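Local coordinates for CAMK/CAMK2 protein kinase (Salpingoeca rosetta, PDB 5IG1) that probably transfers phosphate from ATP to serine and threonine side chains of proteins as a calcium/calmodulin-dependent kinase, of which this piece holds the kinase domain, at residues L73-I78 and I125-Q130; D196-V201 and K262-V267; V206-L211 and E251-M256; L211-P216 and V285-T290. All coordinates share one frame; numbering follows the deposited sequence.

The four contacts run through the large helical lobe of the kinase domain, from its junction with the small lobe to the start of helix 288-302. Contact 1 closes first along the chain and sets a loop on helix 115-134. The other three all use helix 198-213: contact 2 at its start, contact 3 in its second half, contact 4 at its end. Contact 3 is nested within the loop closed by contact 2, while contact 4 alternates with both. Centres are about 13 Å apart between contacts 2 and 3, about 12 Å between 3 and 4, and about 25 Å between 1 and 4. Helix 198-213 is thus shared by contacts 2, 3 and 4, and its D200 also touches L129 of contact 1.

Contact 1 of 4, residues L73-I78 and I125-Q130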
loop_
_atom_site.group_PDB
_atom_site.type_symbol
_atom_site.label_atom_id
_atom_site.label_comp_id
_atom_site.label_asym_id
_atom_site.label_seq_id
_atom_site.Cartn_x
_atom_site.Cartn_y
_atom_site.Cartn_z
ATOM N N LEU A 73 -15.184 1.100 -0.500
ATOM C CA LEU A 73 -14.195 1.766 -1.337
ATOM C C LEU A 73 -14.432 1.430 -2.803
ATOM O O LEU A 73 -14.286 0.271 -3.209
ATOM C CB LEU A 73 -12.784 1.352 -0.923
ATOM C CG LEU A 73 -12.348 1.869 0.444
ATOM C CD1 LEU A 73 -11.005 1.288 0.830
ATOM C CD2 LEU A 73 -12.292 3.381 0.413
ATOM N N GLN A 74 -14.784 2.441 -3.597
ATOM C CA GLN A 74 -14.856 2.307 -5.052
ATOM C C GLN A 74 -14.025 3.429 -5.669
ATOM O O GLN A 74 -14.495 4.563 -5.795
ATOM C CB GLN A 74 -16.295 2.341 -5.554
ATOM C CG GLN A 74 -16.417 2.137 -7.063
ATOM C CD GLN A 74 -17.862 2.088 -7.538
ATOM O OE1 GLN A 74 -18.793 2.133 -6.734
ATOM N NE2 GLN A 74 -18.054 1.994 -8.849
ATOM N N HIS A 75 -12.791 3.107 -6.055
ATOM C CA HIS A 75 -11.871 4.084 -6.614
ATOM C C HIS A 75 -10.995 3.401 -7.652
ATOM O O HIS A 75 -10.715 2.202 -7.558
ATOM C CB HIS A 75 -11.006 4.724 -5.525
ATOM C CG HIS A 75 -10.251 5.931 -5.982
ATOM N ND1 HIS A 75 -8.970 5.863 -6.487
ATOM C CD2 HIS A 75 -10.594 7.239 -6.001
ATOM C CE1 HIS A 75 -8.559 7.077 -6.804
ATOM N NE2 HIS A 75 -9.526 7.932 -6.518
ATOM N N GLU A 76 -10.564 4.182 -8.644
ATOM C CA GLU A 76 -9.764 3.628 -9.731
ATOM C C GLU A 76 -8.440 3.061 -9.222
ATOM O O GLU A 76 -7.962 2.036 -9.724
ATOM C CB GLU A 76 -9.526 4.706 -10.792
ATOM C CG GLU A 76 -8.477 4.359 -11.843
ATOM C CD GLU A 76 -8.864 3.164 -12.693
ATOM O OE1 GLU A 76 -8.089 2.184 -12.735
ATOM O OE2 GLU A 76 -9.946 3.205 -13.316
ATOM N N HIS A 77 -7.838 3.700 -8.220
ATOM C CA HIS A 77 -6.526 3.302 -7.730
ATOM C C HIS A 77 -6.601 2.519 -6.429
ATOM O O HIS A 77 -5.629 2.486 -5.661
ATOM C CB HIS A 77 -5.637 4.533 -7.592
ATOM C CG HIS A 77 -5.471 5.266 -8.882
ATOM N ND1 HIS A 77 -4.846 4.707 -9.974
ATOM C CD2 HIS A 77 -5.906 6.484 -9.279
ATOM C CE1 HIS A 77 -4.870 5.563 -10.978
ATOM N NE2 HIS A 77 -5.509 6.649 -10.582
ATOM N N ILE A 78 -7.742 1.891 -6.172
ATOM C CA ILE A 78 -7.921 0.935 -5.090
ATOM C C ILE A 78 -8.429 -0.348 -5.722
ATOM O O ILE A 78 -9.446 -0.329 -6.427
ATOM C CB ILE A 78 -8.912 1.443 -4.034
ATOM C CG1 ILE A 78 -8.407 2.730 -3.391
ATOM C CG2 ILE A 78 -9.148 0.380 -2.979
ATOM C CD1 ILE A 78 -9.411 3.334 -2.460
ATOM N N ILE A 125 -1.297 6.879 -5.744
ATOM C CA ILE A 125 -1.387 6.464 -4.346
ATOM C C ILE A 125 -2.112 7.524 -3.528
ATOM O O ILE A 125 -3.033 7.225 -2.758
ATOM C CB ILE A 125 0.018 6.183 -3.782
ATOM C CG1 ILE A 125 0.709 5.083 -4.584
ATOM C CG2 ILE A 125 -0.054 5.822 -2.296
ATOM C CD1 ILE A 125 2.160 4.912 -4.232
ATOM N N LEU A 126 -1.722 8.784 -3.706
ATOM C CA LEU A 126 -2.315 9.867 -2.932
ATOM C C LEU A 126 -3.794 10.031 -3.245
ATOM O O LEU A 126 -4.585 10.307 -2.346
ATOM C CB LEU A 126 -1.567 11.178 -3.187
ATOM C CG LEU A 126 -0.251 11.348 -2.425
ATOM C CD1 LEU A 126 0.411 12.657 -2.811
ATOM C CD2 LEU A 126 -0.487 11.297 -0.922
ATOM N N SER A 127 -4.194 9.886 -4.508
ATOM C CA SER A 127 -5.608 10.055 -4.831
ATOM C C SER A 127 -6.440 8.943 -4.207
ATOM O O SER A 127 -7.503 9.203 -3.620
ATOM C CB SER A 127 -5.804 10.103 -6.347
ATOM O OG SER A 127 -5.387 8.901 -6.963
ATOM N N ALA A 128 -5.962 7.698 -4.308
ATOM C CA ALA A 128 -6.619 6.599 -3.611
ATOM C C ALA A 128 -6.734 6.890 -2.119
ATOM O O ALA A 128 -7.803 6.703 -1.519
ATOM C CB ALA A 128 -5.847 5.301 -3.850
ATOM N N LEU A 129 -5.646 7.372 -1.511
ATOM C CA LEU A 129 -5.677 7.723 -0.097
ATOM C C LEU A 129 -6.669 8.838 0.190
ATOM O O LEU A 129 -7.276 8.861 1.262
ATOM C CB LEU A 129 -4.288 8.136 0.379
ATOM C CG LEU A 129 -3.358 6.992 0.743
ATOM C CD1 LEU A 129 -2.273 7.543 1.625
ATOM C CD2 LEU A 129 -4.147 5.897 1.457
ATOM N N GLN A 130 -6.817 9.789 -0.733
ATOM C CA GLN A 130 -7.800 10.850 -0.547
ATOM C C GLN A 130 -9.203 10.273 -0.505
ATOM O O GLN A 130 -10.044 10.720 0.286
ATOM C CB GLN A 130 -7.683 11.886 -1.662
ATOM C CG GLN A 130 -8.659 13.034 -1.519
ATOM C CD GLN A 130 -8.511 14.073 -2.616
ATOM O OE1 GLN A 130 -8.392 15.269 -2.341
ATOM N NE2 GLN A 130 -8.529 13.624 -3.866
#
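With CG anti to the backbone N (chi1 -168°), H75 lays one face of its imidazole over A128, whose CA stands 4.0 Å from the ring centroid in a CH-pi contact. H77 turns the other way, CG beside its own N (chi1 -59°), and reaches S127 through CD2, 3.4 Å from S127 OG. That hydroxyl also lies near the plane of the H75 ring, at its edge, with H75 CE1 3.7 Å from S127 OG. Its hydrogen bond, however, goes back along its own helix to Q124 O.

The two histidines are tied together: H77 N donates to H75 ND1 at 3.0 Å, nearly straight at 164°, which suggests that ND1 carries no proton. An alanine at H75 would probably leave H77 N without this acceptor and open a gap over A128 CA. The type I turn from H75 to I78 brings further atoms down on A128, whose CB touches I78 CG1 at 3.7 Å and H77 O at 3.4 Å.

This is the loop that follows helix 57-72, the C helix of protein kinases, and leads into strand 81-86. It sits on helix 115-134, where H131 meets the H75 ring. H77 also joins the loop to strand 158-160, through ND1 to V158 O and backbone bonds with I160.

Contact 2 of 4, residues D196-V201 and K262-V267; sequences DTAVDV and KRRPTV
R264 directs NE and NH2 at the same acceptor, A198 O in the first turn of helix 198-213. Both bonds are weak: R264 NE and A198 O are 3.3 Å apart, with an angle of 147° at the hydrogen, and the NH2 bond is little different. The guanidinium thus meets the helix backbone with its edge, A198 C and V199 N lying in its plane. The arginine chain bends at chi2 and chi3, which brings NE round to A198; R264 NH2 lies 3.7 Å from A198 CB. Its firmer partners lie beyond: NH2 forms a salt bridge with E188, and NH1 donates to E258 O. A leucine in place of R264 would probably leave E188 without its charged mate and A198 O without these two donors.

Nearer the backbone of R264, apolar groups take over. V201 points at the loop and spreads its two methyls along it: V201 CG1 lies 3.8 Å from R264 CG, and V201 CG2 rests against P265 O at 3.4 Å. The same CG2 meets V267 CG2 at 3.7 Å. Just before V267, T266 is the N-cap of helix 267-271, its OG1 accepting from E269 N.

The pairing of E188, in the SPE version of the APE motif, with R264 is a hallmark of eukaryotic protein kinases, fastening the end of the activation segment to the helical lobe. On the helix carrying A198, D200 bonds to the backbone N atoms of H139 and R140 in the HRD motif, again as kinases of this superfamily do.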
loop_
_atom_site.group_PDB
_atom_site.type_symbol
_atom_site.label_atom_id
_atom_site.label_comp_id
_atom_site.label_asym_id
_atom_site.label_seq_id
_atom_site.Cartn_x
_atom_site.Cartn_y
_atom_site.Cartn_z
ATOM N N ASP A 196 -4.464 9.041 13.471
ATOM C CA ASP A 196 -5.492 9.383 12.495
ATOM C C ASP A 196 -4.957 9.059 11.102
ATOM O O ASP A 196 -4.034 8.253 10.949
ATOM C CB ASP A 196 -5.902 10.858 12.656
ATOM C CG ASP A 196 -4.738 11.819 12.459
ATOM O OD1 ASP A 196 -3.585 11.444 12.768
ATOM O OD2 ASP A 196 -4.981 12.954 11.993
ATOM N N THR A 197 -5.543 9.693 10.079
ATOM C CA THR A 197 -5.130 9.433 8.704
ATOM C C THR A 197 -3.691 9.853 8.439
ATOM O O THR A 197 -3.067 9.323 7.511
ATOM C CB THR A 197 -6.046 10.157 7.715
ATOM O OG1 THR A 197 -5.935 11.573 7.909
ATOM C CG2 THR A 197 -7.490 9.729 7.901
ATOM N N ALA A 198 -3.151 10.786 9.231
ATOM C CA ALA A 198 -1.789 11.263 9.005
ATOM C C ALA A 198 -0.782 10.120 8.936
ATOM O O ALA A 198 0.247 10.245 8.256
ATOM C CB ALA A 198 -1.386 12.251 10.099
ATOM N N VAL A 199 -1.061 8.998 9.608
ATOM C CA VAL A 199 -0.112 7.887 9.586
ATOM C C VAL A 199 0.104 7.406 8.157
ATOM O O VAL A 199 1.246 7.187 7.729
ATOM C CB VAL A 199 -0.564 6.751 10.530
ATOM C CG1 VAL A 199 -0.826 7.297 11.918
ATOM C CG2 VAL A 199 -1.778 6.035 10.032
ATOM N N ASP A 200 -0.974 7.298 7.377
ATOM C CA ASP A 200 -0.826 6.948 5.969
ATOM C C ASP A 200 0.107 7.926 5.268
ATOM O O ASP A 200 1.035 7.512 4.562
ATOM C CB ASP A 200 -2.193 6.903 5.286
ATOM C CG ASP A 200 -3.006 5.696 5.700
ATOM O OD1 ASP A 200 -2.394 4.721 6.184
ATOM O OD2 ASP A 200 -4.246 5.716 5.538
ATOM N N VAL A 201 -0.087 9.229 5.505
ATOM C CA VAL A 201 0.791 10.227 4.895
ATOM C C VAL A 201 2.246 9.918 5.219
ATOM O O VAL A 201 3.122 9.947 4.341
ATOM C CB VAL A 201 0.403 11.643 5.354
ATOM C CG1 VAL A 201 1.481 12.637 4.941
ATOM C CG2 VAL A 201 -0.943 12.036 4.763
ATOM N N LYS A 262 -0.200 16.891 13.533
ATOM C CA LYS A 262 -0.909 18.146 13.312
ATOM C C LYS A 262 -0.196 19.007 12.275
ATOM O O LYS A 262 -0.846 19.641 11.436
ATOM C CB LYS A 262 -1.063 18.897 14.631
ATOM C CG LYS A 262 -1.401 17.989 15.800
ATOM C CD LYS A 262 -1.602 18.780 17.075
ATOM C CE LYS A 262 -2.978 19.412 17.100
ATOM N NZ LYS A 262 -4.027 18.362 16.986
ATOM N N ARG A 263 1.137 19.036 12.307
ATOM C CA ARG A 263 1.904 19.774 11.313
ATOM C C ARG A 263 2.135 18.972 10.041
ATOM O O ARG A 263 2.914 19.402 9.189
ATOM C CB ARG A 263 3.250 20.218 11.894
ATOM C CG ARG A 263 3.145 21.158 13.084
ATOM C CD ARG A 263 4.518 21.518 13.620
ATOM N NE ARG A 263 4.426 22.402 14.779
ATOM C CZ ARG A 263 5.473 22.899 15.430
ATOM N NH1 ARG A 263 6.706 22.600 15.038
ATOM N NH2 ARG A 263 5.287 23.696 16.474
ATOM N N ARG A 264 1.484 17.822 9.901
ATOM C CA ARG A 264 1.654 16.966 8.734
ATOM C C ARG A 264 0.553 17.236 7.727
ATOM O O ARG A 264 -0.624 17.317 8.114
ATOM C CB ARG A 264 1.634 15.496 9.135
ATOM C CG ARG A 264 2.215 14.572 8.089
ATOM C CD ARG A 264 3.142 13.570 8.745
ATOM N NE ARG A 264 2.384 12.506 9.382
ATOM C CZ ARG A 264 2.695 11.958 10.548
ATOM N NH1 ARG A 264 3.755 12.373 11.230
ATOM N NH2 ARG A 264 1.930 10.991 11.033
ATOM N N PRO A 265 0.887 17.381 6.447
ATOM C CA PRO A 265 -0.140 17.701 5.454
ATOM C C PRO A 265 -1.171 16.594 5.338
ATOM O O PRO A 265 -0.866 15.408 5.480
ATOM C CB PRO A 265 0.655 17.850 4.151
ATOM C CG PRO A 265 2.060 18.101 4.579
ATOM C CD PRO A 265 2.235 17.344 5.858
ATOM N N THR A 266 -2.410 17.001 5.088
ATOM C CA THR A 266 -3.417 16.044 4.676
ATOM C C THR A 266 -3.133 15.591 3.247
ATOM O O THR A 266 -2.334 16.189 2.523
ATOM C CB THR A 266 -4.809 16.656 4.756
ATOM O OG1 THR A 266 -4.994 17.528 3.635
ATOM C CG2 THR A 266 -4.960 17.449 6.037
ATOM N N VAL A 267 -3.803 14.515 2.839
ATOM C CA VAL A 267 -3.588 14.004 1.491
ATOM C C VAL A 267 -4.064 15.007 0.438
ATOM O O VAL A 267 -3.485 15.095 -0.651
ATOM C CB VAL A 267 -4.271 12.635 1.334
ATOM C CG1 VAL A 267 -4.404 12.284 -0.119
ATOM C CG2 VAL A 267 -3.474 11.566 2.061
#

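Contact 3 of 4, residues V206-L211 and E251-M256; sequences VILYIL and ELIKAM
L208 is the bump here, pushing CD2 into a hollow lined by L252, I253 and M256. The hollow is formed by side chains from successive turns of helix 247-256: L208 CD2 touches L252 CD2 at 3.7 Å, I253 CG1 at 3.8 Å and M256 SD at 4.1 Å. The two leucines cross at about a right angle, while M256 reaches in with an extended chain.

The second bump comes from the opposite helix. I253 fits between L208 and Y209 and uses every branch: CG1 packs against L208 CG and CD2, the two side chains crossing obliquely, I253 CD1 drops onto the backbone with Y209 CA 3.7 Å away, and I253 CG2 meets the ring edge at Y209 CD2, 4.1 Å off. Y209 has CG anti to the backbone N (chi1 -166°) and turns the edge of its ring to this methyl, while its hydroxyl bonds to D236 O.

The axes of the two short helical segments run roughly antiparallel, at 154°, and 9.5 Å apart. M122 and W275 extend the apolar layer around L208. It is the packing of the F and H helices in the large lobe of protein kinases, a buried seam of mainly apolar side chains with no hydrogen bonds across it.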
loop_
_atom_site.group_PDB
_atom_site.type_symbol
_atom_site.label_atom_id
_atom_site.label_comp_id
_atom_site.label_asym_id
_atom_site.label_seq_id
_atom_site.Cartn_x
_atom_site.Cartn_y
_atom_site.Cartn_z
ATOM N N VAL A 206 7.783 7.812 3.414
ATOM C CA VAL A 206 8.771 6.740 3.396
ATOM C C VAL A 206 8.795 6.080 2.030
ATOM O O VAL A 206 9.860 5.746 1.502
ATOM C CB VAL A 206 8.473 5.725 4.513
ATOM C CG1 VAL A 206 9.534 4.654 4.551
ATOM C CG2 VAL A 206 8.378 6.438 5.853
ATOM N N ILE A 207 7.617 5.897 1.430
ATOM C CA ILE A 207 7.540 5.280 0.109
ATOM C C ILE A 207 8.150 6.203 -0.937
ATOM O O ILE A 207 8.975 5.782 -1.762
ATOM C CB ILE A 207 6.076 4.934 -0.217
ATOM C CG1 ILE A 207 5.580 3.809 0.691
ATOM C CG2 ILE A 207 5.903 4.573 -1.685
ATOM C CD1 ILE A 207 4.099 3.571 0.570
ATOM N N LEU A 208 7.783 7.486 -0.889
ATOM C CA LEU A 208 8.265 8.432 -1.888
ATOM C C LEU A 208 9.787 8.492 -1.874
ATOM O O LEU A 208 10.436 8.378 -2.923
ATOM C CB LEU A 208 7.646 9.806 -1.635
ATOM C CG LEU A 208 8.148 10.966 -2.494
ATOM C CD1 LEU A 208 8.113 10.591 -3.974
ATOM C CD2 LEU A 208 7.324 12.224 -2.236
ATOM N N TYR A 209 10.371 8.637 -0.679
ATOM C CA TYR A 209 11.810 8.519 -0.476
ATOM C C TYR A 209 12.386 7.345 -1.256
ATOM O O TYR A 209 13.286 7.517 -2.088
ATOM C CB TYR A 209 12.089 8.366 1.021
ATOM C CG TYR A 209 13.516 8.567 1.460
ATOM C CD1 TYR A 209 14.444 7.547 1.351
ATOM C CD2 TYR A 209 13.922 9.760 2.035
ATOM C CE1 TYR A 209 15.753 7.716 1.779
ATOM C CE2 TYR A 209 15.223 9.938 2.467
ATOM C CZ TYR A 209 16.135 8.913 2.330
ATOM O OH TYR A 209 17.431 9.086 2.748
ATOM N N ILE A 210 11.849 6.144 -1.023
ATOM C CA ILE A 210 12.353 4.972 -1.732
ATOM C C ILE A 210 12.238 5.185 -3.236
ATOM O O ILE A 210 13.217 5.044 -3.980
ATOM C CB ILE A 210 11.610 3.706 -1.276
ATOM C CG1 ILE A 210 11.658 3.606 0.248
ATOM C CG2 ILE A 210 12.253 2.481 -1.887
ATOM C CD1 ILE A 210 10.735 2.551 0.820
ATOM N N LEU A 211 11.050 5.600 -3.687
ATOM C CA LEU A 211 10.796 5.847 -5.100
ATOM C C LEU A 211 11.853 6.738 -5.731
ATOM O O LEU A 211 12.088 6.639 -6.937
ATOM C CB LEU A 211 9.411 6.486 -5.280
ATOM C CG LEU A 211 8.179 5.586 -5.147
ATOM C CD1 LEU A 211 6.886 6.362 -5.395
ATOM C CD2 LEU A 211 8.288 4.435 -6.123
ATOM N N GLU A 251 11.510 18.686 -0.228
ATOM C CA GLU A 251 10.602 19.398 0.663
ATOM C C GLU A 251 9.309 18.620 0.863
ATOM O O GLU A 251 8.757 18.596 1.970
ATOM C CB GLU A 251 10.319 20.795 0.111
ATOM C CG GLU A 251 11.504 21.743 0.208
ATOM C CD GLU A 251 11.272 23.052 -0.522
ATOM O OE1 GLU A 251 10.156 23.249 -1.052
ATOM O OE2 GLU A 251 12.207 23.881 -0.570
ATOM N N LEU A 252 8.818 17.973 -0.196
ATOM C CA LEU A 252 7.600 17.178 -0.076
ATOM C C LEU A 252 7.794 16.035 0.909
ATOM O O LEU A 252 6.915 15.760 1.732
ATOM C CB LEU A 252 7.181 16.649 -1.448
ATOM C CG LEU A 252 5.872 15.851 -1.483
ATOM C CD1 LEU A 252 4.734 16.686 -0.926
ATOM C CD2 LEU A 252 5.533 15.364 -2.890
ATOM N N ILE A 253 8.948 15.366 0.848
ATOM C CA ILE A 253 9.237 14.291 1.792
ATOM C C ILE A 253 9.383 14.843 3.203
ATOM O O ILE A 253 8.861 14.266 4.163
ATOM C CB ILE A 253 10.497 13.524 1.358
ATOM C CG1 ILE A 253 10.261 12.832 0.015
ATOM C CG2 ILE A 253 10.895 12.525 2.430
ATOM C CD1 ILE A 253 11.514 12.208 -0.571
ATOM N N LYS A 254 10.104 15.960 3.355
ATOM C CA LYS A 254 10.225 16.585 4.669
ATOM C C LYS A 254 8.854 16.868 5.265
ATOM O O LYS A 254 8.649 16.716 6.475
ATOM C CB LYS A 254 11.042 17.876 4.574
ATOM C CG LYS A 254 12.551 17.677 4.519
ATOM C CD LYS A 254 13.156 17.537 5.911
ATOM C CE LYS A 254 14.666 17.323 5.838
ATOM N NZ LYS A 254 15.240 16.934 7.156
ATOM N N ALA A 255 7.894 17.261 4.423
ATOM C CA ALA A 255 6.552 17.553 4.916
ATOM C C ALA A 255 5.800 16.276 5.257
ATOM O O ALA A 255 5.159 16.190 6.309
ATOM C CB ALA A 255 5.778 18.371 3.884
ATOM N N MET A 256 5.870 15.272 4.380
ATOM C CA MET A 256 5.205 14.002 4.649
ATOM C C MET A 256 5.791 13.303 5.866
ATOM O O MET A 256 5.091 12.533 6.532
ATOM C CB MET A 256 5.303 13.088 3.430
ATOM C CG MET A 256 4.534 13.564 2.218
ATOM S SD MET A 256 4.661 12.397 0.858
ATOM C CE MET A 256 3.647 13.208 -0.364
#

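Contact 4 of 4, residues L211-P216 and V285-T290; sequences LLVGYP and VHRQAT
The guanidinium of R287 approaches the last turn of helix 198-213 obliquely, with L212 O off its NH1 and T290 OG1 in the plane at its edge. The bond from R287 NH1 to L212 O is 2.7 Å but weak, bent to 117° at the hydrogen. V213 CG1 lies alongside the same nitrogen at 4.2 Å. The other valine methyl, V213 CG2, sits 3.5 Å above one face of the Y215 ring, offset toward the rim. A third flat group, the H286 imidazole, has Q288 CD at its edge, in plane, and donates from NE2 to Q288 OE1 at 2.7 Å, while its ND1 bonds to Y113 N.

T290 brings its side chain across the same helix end. Its hydroxyl also faces L212 O, though the modelled separation is too short to be trusted in detail. The methyl packs over the same turn, T290 CG2 lying 3.6 Å from G214 N. Alongside, T290 CA points its hydrogen at V213 O, 3.5 Å away. G214 has positive phi as the chain leaves the helix, and a side chain there would head straight for T290 O.

R287 NH2 finds a further acceptor in E241 O. The run R287 to T290, R-Q-A-T, resembles the R-Q-E-T autophosphorylation site of animal CaMKII, so this is probably the start of the regulatory segment, docked on the large lobe with its threonine tucked in.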
loop_
_atom_site.group_PDB
_atom_site.type_symbol
_atom_site.label_atom_id
_atom_site.label_comp_id
_atom_site.label_asym_id
_atom_site.label_seq_id
_atom_site.Cartn_x
_atom_site.Cartn_y
_atom_site.Cartn_z
ATOM N N LEU A 211 11.050 5.600 -3.687
ATOM C CA LEU A 211 10.796 5.847 -5.100
ATOM C C LEU A 211 11.853 6.738 -5.731
ATOM O O LEU A 211 12.088 6.639 -6.937
ATOM C CB LEU A 211 9.411 6.486 -5.280
ATOM C CG LEU A 211 8.179 5.586 -5.147
ATOM C CD1 LEU A 211 6.886 6.362 -5.395
ATOM C CD2 LEU A 211 8.288 4.435 -6.123
ATOM N N LEU A 212 12.509 7.593 -4.946
ATOM C CA LEU A 212 13.502 8.489 -5.516
ATOM C C LEU A 212 14.908 7.904 -5.501
ATOM O O LEU A 212 15.661 8.131 -6.459
ATOM C CB LEU A 212 13.492 9.821 -4.766
ATOM C CG LEU A 212 12.143 10.540 -4.835
ATOM C CD1 LEU A 212 12.212 11.927 -4.236
ATOM C CD2 LEU A 212 11.662 10.594 -6.277
ATOM N N VAL A 213 15.281 7.146 -4.469
ATOM C CA VAL A 213 16.672 6.718 -4.320
ATOM C C VAL A 213 16.839 5.220 -4.167
ATOM O O VAL A 213 17.977 4.730 -4.301
ATOM C CB VAL A 213 17.374 7.444 -3.141
ATOM C CG1 VAL A 213 17.583 8.936 -3.449
ATOM C CG2 VAL A 213 16.596 7.250 -1.834
ATOM N N GLY A 214 15.805 4.440 -3.851
ATOM C CA GLY A 214 15.948 3.006 -3.823
ATOM C C GLY A 214 16.265 2.405 -2.478
ATOM O O GLY A 214 16.446 1.188 -2.402
ATOM N N TYR A 215 16.336 3.205 -1.417
ATOM C CA TYR A 215 16.591 2.707 -0.073
ATOM C C TYR A 215 15.717 3.490 0.895
ATOM O O TYR A 215 15.341 4.629 0.599
ATOM C CB TYR A 215 18.068 2.839 0.322
ATOM C CG TYR A 215 18.618 4.241 0.243
ATOM C CD1 TYR A 215 18.534 5.101 1.327
ATOM C CD2 TYR A 215 19.256 4.694 -0.901
ATOM C CE1 TYR A 215 19.049 6.379 1.269
ATOM C CE2 TYR A 215 19.775 5.975 -0.966
ATOM C CZ TYR A 215 19.667 6.810 0.121
ATOM O OH TYR A 215 20.183 8.079 0.056
ATOM N N PRO A 216 15.354 2.900 2.032
ATOM C CA PRO A 216 14.421 3.563 2.947
ATOM C C PRO A 216 15.134 4.610 3.782
ATOM O O PRO A 216 16.352 4.518 3.999
ATOM C CB PRO A 216 13.912 2.408 3.819
ATOM C CG PRO A 216 15.056 1.444 3.832
ATOM C CD PRO A 216 15.719 1.549 2.496
ATOM N N VAL A 285 15.670 13.660 -15.288
ATOM C CA VAL A 285 16.815 12.803 -15.560
ATOM C C VAL A 285 16.523 11.388 -15.076
ATOM O O VAL A 285 15.825 11.181 -14.074
ATOM C CB VAL A 285 18.085 13.381 -14.909
ATOM C CG1 VAL A 285 18.022 13.278 -13.391
ATOM C CG2 VAL A 285 19.331 12.691 -15.452
ATOM N N HIS A 286 17.032 10.407 -15.812
ATOM C CA HIS A 286 16.891 9.006 -15.436
ATOM C C HIS A 286 17.767 8.689 -14.229
ATOM O O HIS A 286 18.954 9.038 -14.204
ATOM C CB HIS A 286 17.274 8.122 -16.620
ATOM C CG HIS A 286 17.480 6.685 -16.265
ATOM N ND1 HIS A 286 16.438 5.790 -16.156
ATOM C CD2 HIS A 286 18.607 5.982 -16.004
ATOM C CE1 HIS A 286 16.914 4.599 -15.845
ATOM N NE2 HIS A 286 18.228 4.687 -15.746
ATOM N N ARG A 287 17.189 8.019 -13.231
ATOM C CA ARG A 287 17.907 7.666 -12.004
ATOM C C ARG A 287 18.217 6.168 -12.016
ATOM O O ARG A 287 17.506 5.357 -11.420
ATOM C CB ARG A 287 17.107 8.053 -10.764
ATOM C CG ARG A 287 16.229 9.260 -10.930
ATOM C CD ARG A 287 15.850 9.859 -9.584
ATOM N NE ARG A 287 16.861 10.799 -9.117
ATOM C CZ ARG A 287 17.758 10.524 -8.180
ATOM N NH1 ARG A 287 17.764 9.334 -7.598
ATOM N NH2 ARG A 287 18.648 11.437 -7.825
ATOM N N GLN A 288 19.316 5.803 -12.683
ATOM C CA GLN A 288 19.713 4.398 -12.705
ATOM C C GLN A 288 20.183 3.924 -11.332
ATOM O O GLN A 288 19.928 2.771 -10.949
ATOM C CB GLN A 288 20.798 4.175 -13.754
ATOM C CG GLN A 288 21.201 2.714 -13.926
ATOM C CD GLN A 288 20.063 1.839 -14.413
ATOM O OE1 GLN A 288 19.234 2.270 -15.210
ATOM N NE2 GLN A 288 20.017 0.602 -13.933
ATOM N N ALA A 289 20.864 4.791 -10.582
ATOM C CA ALA A 289 21.260 4.441 -9.223
ATOM C C ALA A 289 20.049 4.051 -8.387
ATOM O O ALA A 289 20.106 3.093 -7.604
ATOM C CB ALA A 289 22.003 5.608 -8.577
ATOM N N THR A 290 18.940 4.776 -8.547
ATOM C CA THR A 290 17.726 4.426 -7.819
ATOM C C THR A 290 17.254 3.029 -8.190
ATOM O O THR A 290 16.739 2.289 -7.342
ATOM C CB THR A 290 16.632 5.452 -8.100
ATOM O OG1 THR A 290 17.074 6.748 -7.677
ATOM C CG2 THR A 290 15.358 5.086 -7.344
#